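Local coordinates for putative secreted protein (Streptomyces sp. SirexAA-E, PDB 4PEY) that hydrolyses laminarin and laminarioligosaccharides from their non-reducing ends as an exo-beta-1,3-glucanase, giving glucose and laminaribiose as end products, at residues 59-64 / 225-230; 18-23 / 258-263; 109-114 / 310-315. The protein carries 1 engineered substitution. One frame throughout, in Å; residues are numbered along the deposited sequence.

From the N terminus, the chain passes 18-23, 59-64 and 109-114 before reaching the partner segments 225-230, 258-263 and 310-315. Interaction 2 closes a loop of 234 intervening residues, tying the N-terminal loop to the connection between the two beta-helical domains. Interaction 1 lies wholly within that loop, joining an early turn to a late strand of the first domain. The two touch where Leu225 CD2 packs on Leu20 CD1, 4.0 Å apart. Interaction 3 crosses both: 109-114 falls inside their loops, whereas 310-315 lies beyond them in the second domain. It joins the two domains directly, its centre 16 Å from that of interaction 2.

Interaction 1. Residues 59-64 / 225-230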
ATOM      1  N   PHE A  59      15.886 -14.920   2.337  1.00 13.38           N
ATOM      2  CA  PHE A  59      17.224 -15.153   2.862  1.00 14.04           C
ATOM      3  C   PHE A  59      17.196 -15.735   4.270  1.00 14.12           C
ATOM      4  O   PHE A  59      16.644 -15.126   5.193  1.00 14.41           O
ATOM      5  CB  PHE A  59      18.019 -13.841   2.841  1.00 14.32           C
ATOM      6  CG  PHE A  59      18.382 -13.378   1.455  1.00 14.24           C
ATOM      7  CD1 PHE A  59      17.427 -12.820   0.610  1.00 14.79           C
ATOM      8  CD2 PHE A  59      19.683 -13.508   0.993  1.00 15.16           C
ATOM      9  CE1 PHE A  59      17.769 -12.410  -0.672  1.00 14.02           C
ATOM     10  CE2 PHE A  59      20.028 -13.095  -0.274  1.00 15.59           C
ATOM     11  CZ  PHE A  59      19.071 -12.550  -1.114  1.00 14.80           C
ATOM     12  N   LYS A  60      17.787 -16.919   4.426  1.00 15.61           N
ATOM     13  CA  LYS A  60      17.879 -17.564   5.738  0.89 15.06           C
ATOM     14  C   LYS A  60      18.747 -16.732   6.679  1.00 15.31           C
ATOM     15  O   LYS A  60      19.629 -15.987   6.231  1.00 15.33           O
ATOM     16  CB  LYS A  60      18.445 -18.982   5.615  0.89 17.60           C
ATOM     17  CG  LYS A  60      17.614 -19.915   4.756  0.89 20.02           C
ATOM     18  CD  LYS A  60      18.097 -21.355   4.876  0.89 22.28           C
ATOM     19  CE  LYS A  60      17.160 -22.298   4.147  0.89 27.40           C
ATOM     20  NZ  LYS A  60      17.514 -23.729   4.374  0.89 30.39           N
ATOM     21  N   PRO A  61      18.500 -16.849   7.992  1.00 15.83           N
ATOM     22  CA  PRO A  61      19.300 -16.065   8.942  1.00 16.19           C
ATOM     23  C   PRO A  61      20.804 -16.267   8.783  1.00 16.31           C
ATOM     24  O   PRO A  61      21.269 -17.382   8.506  1.00 17.61           O
ATOM     25  CB  PRO A  61      18.833 -16.581  10.303  1.00 18.48           C
ATOM     26  CG  PRO A  61      17.446 -17.032  10.067  1.00 18.77           C
ATOM     27  CD  PRO A  61      17.409 -17.578   8.664  1.00 16.91           C
ATOM     28  N   GLY A  62      21.547 -15.176   8.948  1.00 15.28           N
ATOM     29  CA  GLY A  62      22.988 -15.196   8.809  1.00 16.63           C
ATOM     30  C   GLY A  62      23.490 -13.869   8.286  1.00 16.31           C
ATOM     31  O   GLY A  62      22.775 -12.864   8.330  1.00 16.86           O
ATOM     32  N   THR A  63      24.719 -13.873   7.778  1.00 16.51           N
ATOM     33  CA  THR A  63      25.356 -12.666   7.267  1.00 18.02           C
ATOM     34  C   THR A  63      25.758 -12.864   5.812  1.00 18.27           C
ATOM     35  O   THR A  63      26.386 -13.867   5.459  1.00 20.73           O
ATOM     36  CB  THR A  63      26.591 -12.282   8.116  1.00 19.95           C
ATOM     37  OG1 THR A  63      26.177 -12.022   9.462  1.00 21.75           O
ATOM     38  CG2 THR A  63      27.276 -11.042   7.557  1.00 21.31           C
ATOM     39  N   TYR A  64      25.382 -11.901   4.976  1.00 17.54           N
ATOM     40  CA  TYR A  64      25.623 -11.958   3.544  1.00 16.79           C
ATOM     41  C   TYR A  64      26.536 -10.824   3.147  1.00 18.16           C
ATOM     42  O   TYR A  64      26.321  -9.687   3.560  1.00 20.46           O
ATOM     43  CB  TYR A  64      24.303 -11.877   2.772  1.00 17.50           C
ATOM     44  CG  TYR A  64      23.388 -13.037   3.080  1.00 15.88           C
ATOM     45  CD1 TYR A  64      22.552 -13.012   4.197  1.00 16.97           C
ATOM     46  CD2 TYR A  64      23.371 -14.164   2.268  1.00 16.02           C
ATOM     47  CE1 TYR A  64      21.727 -14.079   4.496  1.00 14.70           C
ATOM     48  CE2 TYR A  64      22.535 -15.237   2.555  1.00 17.21           C
ATOM     49  CZ  TYR A  64      21.719 -15.187   3.669  1.00 17.62           C
ATOM     50  OH  TYR A  64      20.898 -16.249   3.966  1.00 18.26           O
ATOM     51  N   LEU A 225       6.663 -14.670   6.811  1.00 14.08           N
ATOM     52  CA  LEU A 225       7.290 -15.979   6.814  1.00 14.84           C
ATOM     53  C   LEU A 225       8.664 -15.921   7.475  1.00 14.02           C
ATOM     54  O   LEU A 225       9.437 -14.993   7.230  1.00 15.55           O
ATOM     55  CB  LEU A 225       7.424 -16.492   5.376  1.00 14.83           C
ATOM     56  CG  LEU A 225       7.913 -17.926   5.178  1.00 15.83           C
ATOM     57  CD1 LEU A 225       6.838 -18.924   5.645  1.00 16.61           C
ATOM     58  CD2 LEU A 225       8.291 -18.167   3.710  1.00 16.43           C
ATOM     59  N   TYR A 226       8.982 -16.904   8.309  1.00 13.99           N
ATOM     60  CA  TYR A 226      10.336 -16.979   8.846  1.00 14.33           C
ATOM     61  C   TYR A 226      10.702 -18.416   9.159  1.00 17.08           C
ATOM     62  O   TYR A 226       9.870 -19.323   9.040  1.00 16.68           O
ATOM     63  CB  TYR A 226      10.488 -16.091  10.092  1.00 15.88           C
ATOM     64  CG  TYR A 226       9.953 -16.681  11.384  1.00 15.93           C
ATOM     65  CD1 TYR A 226       8.583 -16.761  11.631  1.00 17.01           C
ATOM     66  CD2 TYR A 226      10.821 -17.128  12.374  1.00 18.39           C
ATOM     67  CE1 TYR A 226       8.101 -17.287  12.819  1.00 18.04           C
ATOM     68  CE2 TYR A 226      10.349 -17.652  13.562  1.00 19.42           C
ATOM     69  CZ  TYR A 226       8.987 -17.732  13.781  1.00 19.68           C
ATOM     70  OH  TYR A 226       8.509 -18.256  14.964  1.00 22.35           O
ATOM     71  N   LEU A 227      11.961 -18.616   9.523  1.00 17.20           N
ATOM     72  CA  LEU A 227      12.464 -19.923   9.926  1.00 20.51           C
ATOM     73  C   LEU A 227      12.681 -19.992  11.424  1.00 23.15           C
ATOM     74  O   LEU A 227      13.430 -19.198  11.984  1.00 23.47           O
ATOM     75  CB  LEU A 227      13.773 -20.231   9.204  1.00 21.54           C
ATOM     76  CG  LEU A 227      13.639 -20.784   7.791  1.00 22.69           C
ATOM     77  CD1 LEU A 227      14.990 -20.762   7.091  1.00 23.68           C
ATOM     78  CD2 LEU A 227      13.071 -22.199   7.844  1.00 22.36           C
ATOM     79  N   ASP A 228      12.009 -20.941  12.065  1.00 26.14           N
ATOM     80  CA  ASP A 228      12.260 -21.266  13.461  1.00 31.10           C
ATOM     81  C   ASP A 228      13.114 -22.526  13.465  1.00 33.56           C
ATOM     82  O   ASP A 228      12.599 -23.633  13.317  1.00 34.27           O
ATOM     83  CB  ASP A 228      10.943 -21.464  14.215  1.00 34.64           C
ATOM     84  CG  ASP A 228      11.132 -21.610  15.710  1.00 39.04           C
ATOM     85  OD1 ASP A 228      12.224 -21.282  16.221  1.00 40.39           O
ATOM     86  OD2 ASP A 228      10.171 -22.050  16.378  1.00 41.72           O
ATOM     87  N   GLY A 229      14.425 -22.348  13.595  1.00 33.94           N
ATOM     88  CA  GLY A 229      15.357 -23.429  13.345  1.00 33.91           C
ATOM     89  C   GLY A 229      15.292 -23.803  11.874  1.00 35.13           C
ATOM     90  O   GLY A 229      15.600 -22.987  11.001  1.00 35.93           O
ATOM     91  N   ASP A 230      14.866 -25.030  11.596  1.00 34.53           N
ATOM     92  CA  ASP A 230      14.738 -25.504  10.222  1.00 37.03           C
ATOM     93  C   ASP A 230      13.285 -25.548   9.747  1.00 34.15           C
ATOM     94  O   ASP A 230      13.006 -25.987   8.633  1.00 36.59           O
ATOM     95  CB  ASP A 230      15.358 -26.895  10.083  1.00 40.79           C
ATOM     96  CG  ASP A 230      16.871 -26.868  10.120  1.00 45.64           C
ATOM     97  OD1 ASP A 230      17.447 -25.836  10.530  1.00 46.51           O
ATOM     98  OD2 ASP A 230      17.484 -27.887   9.744  1.00 48.11           O
TER
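Lys60 and Leu227 are the residues whose CA atoms are nearest, at 7.2 Å, and no hydrogen bond joins the segments, so this is side-chain packing between the turn ahead of strand 62-65 and strand 224-228. Leu227 points its side chain at the turn, and its CD1 methyl does the touching. That methyl lies against the aliphatic shaft of Lys60, nearest to CG at 3.6 Å and still 4.0 Å from CE, so it meets a run of methylenes. Lys60 is modelled in two conformers; in this one CG sits beside the backbone N (chi1 -61°) and the chain beyond it is extended, presenting CG, CD and CE to the methyl. Pro61 adds its ring carbon CD, 4.3 Å from the same CD1. The turn has its own brace: Tyr64 OH donates to Lys60 O over 2.6 Å, at a C=O...donor angle of 127° and tilted 20° from the carbonyl plane. Around the contact, the lysine chain also rests on Asp28, while Leu227 packs on Tyr232 of the antiparallel neighbour strand. Lys60 NZ and Asp230 OD1 are 6.5 Å apart, too far for a salt bridge. With 118 Å² buried in all and no residue fully buried among those that touch, the chemistry implies a modest apolar surface patch, in which a lysine contributes its methylenes and its ammonium takes no direct part.

Interaction 2. Residues 18-23 / 258-263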
ATOM      1  N   GLY A  18       4.169 -28.010   2.619  1.00 24.58           N
ATOM      2  CA  GLY A  18       4.733 -28.456   1.360  1.00 25.28           C
ATOM      3  C   GLY A  18       5.697 -27.458   0.752  1.00 27.11           C
ATOM      4  O   GLY A  18       6.015 -26.430   1.350  1.00 27.57           O
ATOM      5  N   ASP A  19       6.160 -27.784  -0.449  1.00 26.85           N
ATOM      6  CA  ASP A  19       7.139 -26.987  -1.177  1.00 27.92           C
ATOM      7  C   ASP A  19       6.584 -25.614  -1.560  1.00 25.65           C
ATOM      8  O   ASP A  19       5.407 -25.489  -1.902  1.00 27.37           O
ATOM      9  CB  ASP A  19       7.576 -27.748  -2.428  1.00 31.71           C
ATOM     10  CG  ASP A  19       8.743 -27.097  -3.132  1.00 38.06           C
ATOM     11  OD1 ASP A  19       9.878 -27.206  -2.624  1.00 42.81           O
ATOM     12  OD2 ASP A  19       8.529 -26.490  -4.199  1.00 39.00           O
ATOM     13  N   LEU A  20       7.433 -24.591  -1.511  1.00 23.14           N
ATOM     14  CA  LEU A  20       7.018 -23.230  -1.853  1.00 20.88           C
ATOM     15  C   LEU A  20       7.080 -22.937  -3.356  1.00 19.97           C
ATOM     16  O   LEU A  20       6.649 -21.879  -3.803  1.00 19.24           O
ATOM     17  CB  LEU A  20       7.872 -22.214  -1.093  1.00 20.71           C
ATOM     18  CG  LEU A  20       7.727 -22.283   0.427  1.00 22.87           C
ATOM     19  CD1 LEU A  20       8.588 -21.224   1.105  1.00 24.35           C
ATOM     20  CD2 LEU A  20       6.261 -22.137   0.818  1.00 24.48           C
ATOM     21  N   GLY A  21       7.617 -23.868  -4.137  1.00 20.69           N
ATOM     22  CA  GLY A  21       7.564 -23.738  -5.584  1.00 21.08           C
ATOM     23  C   GLY A  21       8.747 -23.008  -6.197  1.00 21.41           C
ATOM     24  O   GLY A  21       9.585 -22.456  -5.486  1.00 21.08           O
ATOM     25  N   PRO A  22       8.809 -22.986  -7.534  1.00 21.63           N
ATOM     26  CA  PRO A  22       9.992 -22.492  -8.247  1.00 21.98           C
ATOM     27  C   PRO A  22      10.153 -20.973  -8.243  1.00 18.88           C
ATOM     28  O   PRO A  22      11.215 -20.494  -8.643  1.00 21.09           O
ATOM     29  CB  PRO A  22       9.771 -23.001  -9.673  1.00 23.71           C
ATOM     30  CG  PRO A  22       8.285 -23.103  -9.803  1.00 23.47           C
ATOM     31  CD  PRO A  22       7.797 -23.542  -8.454  1.00 22.97           C
ATOM     32  N   ASN A  23       9.133 -20.233  -7.811  1.00 16.88           N
ATOM     33  CA  ASN A  23       9.197 -18.773  -7.826  1.00 16.81           C
ATOM     34  C   ASN A  23       9.606 -18.186  -6.478  1.00 16.05           C
ATOM     35  O   ASN A  23       9.666 -16.969  -6.312  1.00 15.80           O
ATOM     36  CB  ASN A  23       7.853 -18.180  -8.253  1.00 17.92           C
ATOM     37  CG  ASN A  23       7.486 -18.540  -9.675  1.00 22.23           C
ATOM     38  OD1 ASN A  23       8.348 -18.899 -10.479  1.00 24.76           O
ATOM     39  ND2 ASN A  23       6.200 -18.432  -9.999  1.00 23.04           N
ATOM     40  N   LEU A 258       2.633 -19.517  13.586  1.00 18.30           N
ATOM     41  CA  LEU A 258       1.846 -20.572  12.949  1.00 18.06           C
ATOM     42  C   LEU A 258       2.740 -21.448  12.080  1.00 18.65           C
ATOM     43  O   LEU A 258       3.389 -20.945  11.170  1.00 20.17           O
ATOM     44  CB  LEU A 258       0.737 -19.970  12.090  1.00 18.53           C
ATOM     45  CG  LEU A 258      -0.299 -19.095  12.791  1.00 20.76           C
ATOM     46  CD1 LEU A 258      -1.178 -18.397  11.765  1.00 20.42           C
ATOM     47  CD2 LEU A 258      -1.140 -19.945  13.743  1.00 23.66           C
ATOM     48  N   PRO A 259       2.783 -22.759  12.356  1.00 18.75           N
ATOM     49  CA  PRO A 259       3.563 -23.654  11.490  1.00 19.53           C
ATOM     50  C   PRO A 259       3.067 -23.658  10.044  1.00 19.17           C
ATOM     51  O   PRO A 259       1.862 -23.509   9.807  1.00 18.10           O
ATOM     52  CB  PRO A 259       3.356 -25.034  12.129  1.00 22.47           C
ATOM     53  CG  PRO A 259       2.966 -24.744  13.550  1.00 24.50           C
ATOM     54  CD  PRO A 259       2.167 -23.474  13.487  1.00 21.56           C
ATOM     55  N   LEU A 260       3.987 -23.836   9.098  1.00 17.12           N
ATOM     56  CA  LEU A 260       3.643 -23.872   7.683  1.00 18.60           C
ATOM     57  C   LEU A 260       2.617 -24.960   7.361  1.00 20.10           C
ATOM     58  O   LEU A 260       1.838 -24.816   6.414  1.00 18.91           O
ATOM     59  CB  LEU A 260       4.904 -24.076   6.836  1.00 21.19           C
ATOM     60  CG  LEU A 260       4.729 -24.021   5.316  1.00 24.62           C
ATOM     61  CD1 LEU A 260       4.292 -22.631   4.884  1.00 25.40           C
ATOM     62  CD2 LEU A 260       6.015 -24.424   4.606  1.00 25.58           C
ATOM     63  N   ASP A 261       2.592 -26.041   8.138  1.00 19.88           N
ATOM     64  CA  ASP A 261       1.649 -27.113   7.831  1.00 20.92           C
ATOM     65  C   ASP A 261       0.211 -26.723   8.198  1.00 20.41           C
ATOM     66  O   ASP A 261      -0.726 -27.476   7.930  1.00 20.08           O
ATOM     67  CB  ASP A 261       2.070 -28.449   8.490  1.00 24.59           C
ATOM     68  CG  ASP A 261       1.949 -28.469  10.020  1.00 29.23           C
ATOM     69  OD1 ASP A 261       1.342 -27.579  10.639  1.00 29.37           O
ATOM     70  OD2 ASP A 261       2.459 -29.448  10.617  1.00 35.36           O
ATOM     71  N   GLN A 262       0.034 -25.537   8.777  1.00 17.36           N
ATOM     72  CA  GLN A 262      -1.314 -25.032   9.025  0.55 18.22           C
ATOM     73  C   GLN A 262      -1.746 -24.067   7.920  1.00 17.31           C
ATOM     74  O   GLN A 262      -2.801 -23.434   8.011  1.00 16.52           O
ATOM     75  CB  GLN A 262      -1.393 -24.363  10.400  0.55 20.92           C
ATOM     76  CG  GLN A 262      -1.273 -25.363  11.550  0.55 24.07           C
ATOM     77  CD  GLN A 262      -1.257 -24.707  12.918  0.55 27.35           C
ATOM     78  OE1 GLN A 262      -1.635 -23.545  13.071  0.55 29.58           O
ATOM     79  NE2 GLN A 262      -0.814 -25.454  13.922  0.55 28.98           N
ATOM     80  N   PHE A 263      -0.930 -23.981   6.869  1.00 17.38           N
ATOM     81  CA  PHE A 263      -1.229 -23.166   5.691  1.00 16.30           C
ATOM     82  C   PHE A 263      -1.471 -24.035   4.467  1.00 16.90           C
ATOM     83  O   PHE A 263      -0.721 -24.981   4.225  1.00 18.52           O
ATOM     84  CB  PHE A 263      -0.075 -22.201   5.377  1.00 16.64           C
ATOM     85  CG  PHE A 263      -0.034 -20.993   6.255  1.00 13.94           C
ATOM     86  CD1 PHE A 263       0.415 -21.082   7.564  1.00 15.99           C
ATOM     87  CD2 PHE A 263      -0.422 -19.753   5.760  1.00 14.82           C
ATOM     88  CE1 PHE A 263       0.459 -19.959   8.374  1.00 16.07           C
ATOM     89  CE2 PHE A 263      -0.388 -18.626   6.561  1.00 14.56           C
ATOM     90  CZ  PHE A 263       0.052 -18.726   7.870  1.00 16.25           C
TER
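Leu260, Gly18 and Leu20 meet where the N-terminal segment of the first beta-helical domain lies against the link into the second, an arrangement consistent with the paired beta-helices of glycoside hydrolase family 55. Leu260 carries the largest share, 52 Å², and stands at the head of the short 3-10 turn 260-262 that separates strand 255-259 from strand 263-266. With CG opposite the backbone N (chi1 -175°), its CD2 methyl extends to the carbonyl of Gly18, 3.8 Å from the O atom. This is a van der Waals contact of a methyl with a peptide oxygen. The same methyl faces Leu20 CD2 at 4.4 Å, a loose approach of two branch ends. Both leucines also pack on Leu286 of strand 284-287, so the small apolar cluster reaches into the second domain; Leu260 touches Tyr232 as well. The 3-10 turn is closed by Phe263 N donating to Leu260 O at 2.9 Å. At phi 108° and psi -175°, a CB on Gly18 would press on the carbonyl O of the residue before. An Asx turn spans Leu20: Gly21 N donates over 2.8 Å to Asp19 OD2, from above the carboxylate plane.

Interaction 3. Residues 109-114 / 310-315; sequences WRSAEN and LGLATI
The seam between the two beta-helical domains is where Leu312, in the turn leading into strand 314-317 of the second, lies against Trp109 and Arg110 at the entry to strand 110-113 of the first. Leu312 points toward the strand, and its branched end straddles the peptide joining those two residues. Leu312 CG lies 3.6 Å from Trp109 O. Leu312 CD1 is 4.0 Å from Trp109 CB. Leu312 CD2 reaches Arg110 CA at 3.9 Å. The tryptophan offers mainly its backbone and CB: CG stands beside the backbone N (chi1 -58°), carrying the indole off toward Trp400 and Arg374, the latter a cation-pi partner. Ser111 OG is a marginal contact, 4.4 Å from Leu312 CD2. No hydrogen bond spans the segments, but Leu312 O is held by two donors, Thr314 OG1 at 2.8 Å (C=O...donor angle 154°) and NE of Arg54. Since Arg54 NH2 also reaches Thr314 OG1, this arginine pins the turn from the first domain. An alanine in place of Leu312 would remove CG and both methyls, and would probably open a gap beneath the Trp109-Arg110 peptide. The Trp109 side chain comes within about 4 Å of that of the substrate-binding Trp402, so one side of the contact borders the substrate site. Such buried packing of a leucine on a strand's backbone between the two beta-helices is consistent with the two-domain fold of glycoside hydrolase family 55.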
ATOM      1  N   TRP A 109       5.081  -2.028  -7.177  1.00 10.49           N
ATOM      2  CA  TRP A 109       4.849  -3.466  -6.969  1.00 10.98           C
ATOM      3  C   TRP A 109       6.124  -4.233  -6.625  1.00 11.17           C
ATOM      4  O   TRP A 109       6.549  -5.127  -7.357  1.00 12.41           O
ATOM      5  CB  TRP A 109       4.158  -4.104  -8.203  1.00 11.32           C
ATOM      6  CG  TRP A 109       2.826  -3.456  -8.553  1.00 10.98           C
ATOM      7  CD1 TRP A 109       1.751  -3.282  -7.722  1.00 11.40           C
ATOM      8  CD2 TRP A 109       2.446  -2.891  -9.819  1.00 10.47           C
ATOM      9  NE1 TRP A 109       0.731  -2.640  -8.391  1.00 11.20           N
ATOM     10  CE2 TRP A 109       1.135  -2.388  -9.680  1.00 10.70           C
ATOM     11  CE3 TRP A 109       3.084  -2.765 -11.060  1.00 11.31           C
ATOM     12  CZ2 TRP A 109       0.461  -1.750 -10.722  1.00 11.68           C
ATOM     13  CZ3 TRP A 109       2.418  -2.128 -12.093  1.00 11.84           C
ATOM     14  CH2 TRP A 109       1.116  -1.629 -11.921  1.00 11.61           C
ATOM     15  N   ARG A 110       6.723  -3.889  -5.491  1.00 10.71           N
ATOM     16  CA  ARG A 110       7.889  -4.622  -5.003  1.00  9.60           C
ATOM     17  C   ARG A 110       7.955  -4.417  -3.495  1.00 11.13           C
ATOM     18  O   ARG A 110       7.213  -3.598  -2.960  1.00 12.25           O
ATOM     19  CB  ARG A 110       9.171  -4.154  -5.710  1.00 10.38           C
ATOM     20  CG  ARG A 110       9.546  -2.683  -5.474  1.00 11.30           C
ATOM     21  CD  ARG A 110      10.443  -2.160  -6.598  1.00 11.92           C
ATOM     22  NE  ARG A 110       9.672  -1.962  -7.823  1.00 12.63           N
ATOM     23  CZ  ARG A 110      10.193  -1.734  -9.027  1.00 11.51           C
ATOM     24  NH1 ARG A 110      11.518  -1.707  -9.199  1.00 12.84           N
ATOM     25  NH2 ARG A 110       9.384  -1.558 -10.066  1.00 11.80           N
ATOM     26  N   SER A 111       8.803  -5.159  -2.790  1.00 11.17           N
ATOM     27  CA  SER A 111       8.826  -5.012  -1.335  1.00 10.77           C
ATOM     28  C   SER A 111      10.114  -5.482  -0.690  1.00 11.24           C
ATOM     29  O   SER A 111      10.800  -6.354  -1.221  1.00 12.02           O
ATOM     30  CB  SER A 111       7.653  -5.776  -0.708  1.00 11.18           C
ATOM     31  OG  SER A 111       7.771  -7.168  -0.958  1.00 12.98           O
ATOM     32  N   ALA A 112      10.413  -4.902   0.473  1.00  9.60           N
ATOM     33  CA  ALA A 112      11.535  -5.326   1.321  1.00 10.08           C
ATOM     34  C   ALA A 112      11.041  -5.480   2.745  1.00 10.76           C
ATOM     35  O   ALA A 112      10.323  -4.612   3.239  1.00 11.94           O
ATOM     36  CB  ALA A 112      12.681  -4.318   1.272  1.00 12.16           C
ATOM     37  N   GLU A 113      11.424  -6.572   3.401  1.00 11.30           N
ATOM     38  CA  GLU A 113      10.995  -6.819   4.775  1.00 11.32           C
ATOM     39  C   GLU A 113      12.006  -7.635   5.586  1.00 11.29           C
ATOM     40  O   GLU A 113      12.627  -8.562   5.077  1.00 11.92           O
ATOM     41  CB  GLU A 113       9.629  -7.530   4.768  1.00 11.50           C
ATOM     42  CG  GLU A 113       9.007  -7.784   6.140  1.00 12.66           C
ATOM     43  CD  GLU A 113       7.559  -8.242   6.047  1.00 12.06           C
ATOM     44  OE1 GLU A 113       7.203  -8.954   5.073  1.00 13.28           O
ATOM     45  OE2 GLU A 113       6.765  -7.887   6.947  1.00 14.82           O
ATOM     46  N   ASN A 114      12.162  -7.279   6.858  1.00 10.84           N
ATOM     47  CA  ASN A 114      12.819  -8.162   7.832  1.00 11.06           C
ATOM     48  C   ASN A 114      14.290  -8.446   7.523  1.00 11.57           C
ATOM     49  O   ASN A 114      14.763  -9.585   7.634  1.00 12.90           O
ATOM     50  CB  ASN A 114      12.032  -9.482   7.948  1.00 12.36           C
ATOM     51  CG  ASN A 114      12.355 -10.251   9.225  1.00 12.31           C
ATOM     52  OD1 ASN A 114      12.685  -9.657  10.252  1.00 12.41           O
ATOM     53  ND2 ASN A 114      12.252 -11.580   9.166  1.00 13.38           N
ATOM     54  N   LEU A 310       3.293 -13.889  -1.240  1.00 11.90           N
ATOM     55  CA  LEU A 310       4.717 -13.715  -1.501  1.00 12.66           C
ATOM     56  C   LEU A 310       4.916 -13.227  -2.930  1.00 11.66           C
ATOM     57  O   LEU A 310       4.130 -13.564  -3.810  1.00 11.62           O
ATOM     58  CB  LEU A 310       5.475 -15.036  -1.297  1.00 14.55           C
ATOM     59  CG  LEU A 310       5.267 -15.774   0.025  1.00 14.33           C
ATOM     60  CD1 LEU A 310       5.992 -17.121   0.022  1.00 17.27           C
ATOM     61  CD2 LEU A 310       5.734 -14.907   1.183  1.00 15.95           C
ATOM     62  N   GLY A 311       5.978 -12.461  -3.173  1.00 12.00           N
ATOM     63  CA  GLY A 311       6.360 -12.099  -4.533  1.00 12.85           C
ATOM     64  C   GLY A 311       5.279 -11.419  -5.365  1.00 11.38           C
ATOM     65  O   GLY A 311       5.177 -11.662  -6.574  1.00 11.75           O
ATOM     66  N   LEU A 312       4.454 -10.597  -4.713  1.00 11.77           N
ATOM     67  CA  LEU A 312       3.373  -9.858  -5.381  1.00 12.38           C
ATOM     68  C   LEU A 312       2.388 -10.816  -6.069  1.00 12.13           C
ATOM     69  O   LEU A 312       1.893 -10.555  -7.173  1.00 12.11           O
ATOM     70  CB  LEU A 312       3.947  -8.836  -6.381  1.00 12.92           C
ATOM     71  CG  LEU A 312       4.282  -7.458  -5.789  1.00 11.95           C
ATOM     72  CD1 LEU A 312       3.007  -6.739  -5.352  1.00 15.84           C
ATOM     73  CD2 LEU A 312       5.292  -7.534  -4.630  1.00 14.58           C
ATOM     74  N   ALA A 313       2.102 -11.918  -5.383  1.00 12.23           N
ATOM     75  CA  ALA A 313       1.049 -12.844  -5.781  1.00 11.06           C
ATOM     76  C   ALA A 313      -0.211 -12.071  -6.159  1.00 11.16           C
ATOM     77  O   ALA A 313      -0.639 -11.168  -5.442  1.00 12.42           O
ATOM     78  CB  ALA A 313       0.755 -13.835  -4.656  1.00 11.99           C
ATOM     79  N   THR A 314      -0.794 -12.438  -7.293  1.00 10.42           N
ATOM     80  CA  THR A 314      -1.841 -11.649  -7.909  1.00 11.67           C
ATOM     81  C   THR A 314      -3.086 -12.481  -8.151  1.00 11.63           C
ATOM     82  O   THR A 314      -2.990 -13.613  -8.623  1.00 13.46           O
ATOM     83  CB  THR A 314      -1.339 -11.052  -9.245  1.00 11.65           C
ATOM     84  OG1 THR A 314      -0.256 -10.158  -8.972  1.00 11.90           O
ATOM     85  CG2 THR A 314      -2.445 -10.301  -9.994  1.00 13.23           C
ATOM     86  N   ILE A 315      -4.246 -11.909  -7.831  1.00 11.56           N
ATOM     87  CA  ILE A 315      -5.523 -12.564  -8.064  0.83 10.67           C
ATOM     88  C   ILE A 315      -6.311 -11.806  -9.125  1.00 10.97           C
ATOM     89  O   ILE A 315      -6.517 -10.599  -8.997  1.00 12.11           O
ATOM     90  CB  ILE A 315      -6.359 -12.648  -6.777  0.83 12.40           C
ATOM     91  CG1 ILE A 315      -5.590 -13.417  -5.702  0.83 15.02           C
ATOM     92  CG2 ILE A 315      -7.706 -13.307  -7.061  0.83 13.80           C
ATOM     93  CD1 ILE A 315      -6.107 -13.197  -4.307  0.83 15.08           C
TER